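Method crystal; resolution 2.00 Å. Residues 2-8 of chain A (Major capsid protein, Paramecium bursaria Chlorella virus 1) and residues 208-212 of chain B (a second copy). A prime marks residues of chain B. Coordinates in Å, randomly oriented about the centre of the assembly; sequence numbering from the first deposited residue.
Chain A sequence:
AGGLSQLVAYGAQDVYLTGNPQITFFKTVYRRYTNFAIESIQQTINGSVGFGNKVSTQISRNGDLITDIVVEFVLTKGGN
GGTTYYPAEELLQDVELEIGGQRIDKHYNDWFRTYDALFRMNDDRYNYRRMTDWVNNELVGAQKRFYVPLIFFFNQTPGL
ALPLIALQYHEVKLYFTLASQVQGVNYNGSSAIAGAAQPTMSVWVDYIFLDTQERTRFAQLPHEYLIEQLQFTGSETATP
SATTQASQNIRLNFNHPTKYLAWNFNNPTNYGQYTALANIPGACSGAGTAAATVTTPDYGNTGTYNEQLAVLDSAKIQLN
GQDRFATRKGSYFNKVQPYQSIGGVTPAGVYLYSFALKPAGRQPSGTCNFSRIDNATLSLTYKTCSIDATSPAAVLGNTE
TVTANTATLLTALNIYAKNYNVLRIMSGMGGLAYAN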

# COMPACT_ATOMS: atom_id res chain seq x y z
N GLY A 2 -9.66 31.99 12.25
CA GLY A 2 -8.75 31.02 11.69
C GLY A 2 -8.28 29.99 12.70
O GLY A 2 -9.06 29.53 13.53
N GLY A 3 -6.99 29.63 12.63
CA GLY A 3 -6.47 28.61 13.52
C GLY A 3 -6.33 29.07 14.96
O GLY A 3 -6.46 28.26 15.89
N LEU A 4 -6.06 30.36 15.17
CA LEU A 4 -5.88 30.86 16.53
C LEU A 4 -7.16 30.75 17.35
O LEU A 4 -7.09 30.50 18.56
CB LEU A 4 -5.41 32.32 16.48
CG LEU A 4 -4.56 32.85 17.64
CD1 LEU A 4 -5.41 33.27 18.82
CD2 LEU A 4 -3.54 31.80 18.06
N SER A 5 -8.33 30.92 16.73
CA SER A 5 -9.58 30.78 17.47
C SER A 5 -9.86 29.33 17.87
O SER A 5 -10.61 29.10 18.83
CB SER A 5 -10.74 31.32 16.66
OG SER A 5 -11.92 31.32 17.44
N GLN A 6 -9.28 28.36 17.16
CA GLN A 6 -9.47 26.96 17.54
C GLN A 6 -8.65 26.60 18.77
O GLN A 6 -9.07 25.73 19.55
CB GLN A 6 -9.12 26.05 16.36
CG GLN A 6 -9.27 24.56 16.65
CD GLN A 6 -8.97 23.69 15.45
OE1 GLN A 6 -9.48 23.93 14.35
NE2 GLN A 6 -8.15 22.67 15.65
N LEU A 7 -7.50 27.24 18.95
CA LEU A 7 -6.70 27.00 20.15
C LEU A 7 -7.46 27.41 21.41
O LEU A 7 -7.39 26.72 22.44
CB LEU A 7 -5.37 27.75 20.06
CG LEU A 7 -4.31 27.13 19.16
CD1 LEU A 7 -3.04 27.97 19.17
CD2 LEU A 7 -4.01 25.70 19.60
N VAL A 8 -8.19 28.52 21.34
CA VAL A 8 -8.95 28.97 22.51
C VAL A 8 -10.13 28.06 22.80
O VAL A 8 -10.58 27.98 23.94
CB VAL A 8 -9.41 30.43 22.31
CG1 VAL A 8 -9.88 31.03 23.63
CG2 VAL A 8 -8.29 31.26 21.71
N ILE B 208 0.98 26.27 11.30
CA ILE B 208 0.75 25.65 12.60
C ILE B 208 0.68 26.75 13.65
O ILE B 208 1.61 27.56 13.76
CB ILE B 208 1.85 24.63 12.94
CG1 ILE B 208 2.00 23.60 11.82
CG2 ILE B 208 1.53 23.94 14.27
CD1 ILE B 208 0.79 22.71 11.64
N PHE B 209 -0.41 26.78 14.40
CA PHE B 209 -0.58 27.72 15.50
C PHE B 209 -0.34 26.99 16.81
O PHE B 209 -1.03 26.01 17.11
CB PHE B 209 -1.98 28.35 15.47
CG PHE B 209 -2.26 29.14 14.22
CD1 PHE B 209 -2.70 28.51 13.07
CD2 PHE B 209 -2.07 30.51 14.20
CE1 PHE B 209 -2.95 29.23 11.92
CE2 PHE B 209 -2.32 31.24 13.05
CZ PHE B 209 -2.76 30.60 11.91
N LEU B 210 0.64 27.46 17.58
CA LEU B 210 1.09 26.79 18.79
C LEU B 210 0.54 27.45 20.04
O LEU B 210 0.15 28.62 20.04
CB LEU B 210 2.62 26.76 18.84
CG LEU B 210 3.31 26.00 17.71
CD1 LEU B 210 4.82 26.18 17.78
CD2 LEU B 210 2.95 24.53 17.75
N ASP B 211 0.51 26.68 21.13
CA ASP B 211 0.08 27.16 22.43
C ASP B 211 1.17 28.03 23.06
O ASP B 211 2.30 28.10 22.57
CB ASP B 211 -0.27 25.99 23.34
CG ASP B 211 -1.39 26.32 24.31
OD1 ASP B 211 -1.47 27.49 24.74
OD2 ASP B 211 -2.18 25.42 24.65
N THR B 212 0.82 28.69 24.16
CA THR B 212 1.67 29.74 24.72
C THR B 212 3.05 29.22 25.10
O THR B 212 4.07 29.84 24.77
CB THR B 212 0.98 30.36 25.94
OG1 THR B 212 -0.32 30.81 25.58
CG2 THR B 212 1.80 31.53 26.47

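The N-terminal helix of chain A packs against the end of a strand in chain B through van der Waals packing, with one CH-pi contact from Gly3; no hydrogen bond crosses between the two stretches, which together bury 237 Å². The helix and strand axes approach to 8.4 Å and run in broadly the same direction, 38° apart.

Gly2 precedes the helix with a positive phi of 75°, a conformation that favours glycine, and makes no contact with the chain B stretch. At Gly3 the backbone itself becomes the contact surface. Its CA lies over one face of the Phe209′ ring, 4.2 Å from the ring centroid and 27° off the normal, in a CH-pi arrangement, with Gly3 CA 3.8 Å from Phe209′ CD1. An ideally placed CB on Gly3 would fall 2.4 Å from Phe209′ CD1, a clash, so the absence of a side chain is what admits the ring at this distance.

Leu4 extends the backbone cover over the same face, its N 4.1 Å from Phe209′ CG. Its CA-to-CB bond points sideways, yet the t rotamer at chi1 leaves Leu4 CD2 4.3 Å from Phe209′ CD2, adding an apolar contact at an otherwise exposed residue. The side chains of Ser5 and Gln6 lie out of reach of the strand segment; the buried Gln6 has its OE1 hydrogen-bonded elsewhere in the structure.

One turn after Gly3 and Leu4, Leu7 returns to the interface, its CA-to-CB bond directed toward the chain B stretch. With chi1 m and chi2 t, Leu7 CD1 reaches the strand, 3.9 Å from Phe209′ CB, 3.5 Å from Phe209′ O and 3.4 Å from Leu210′ O. The methyl group thus packs against the backbone as well as the base of the phenylalanine. Leu210′ contributes through its main chain here, its CA-to-CB bond pointing away, whereas Phe209′ points toward the helix and has 86 Å² covered, the largest share of any residue.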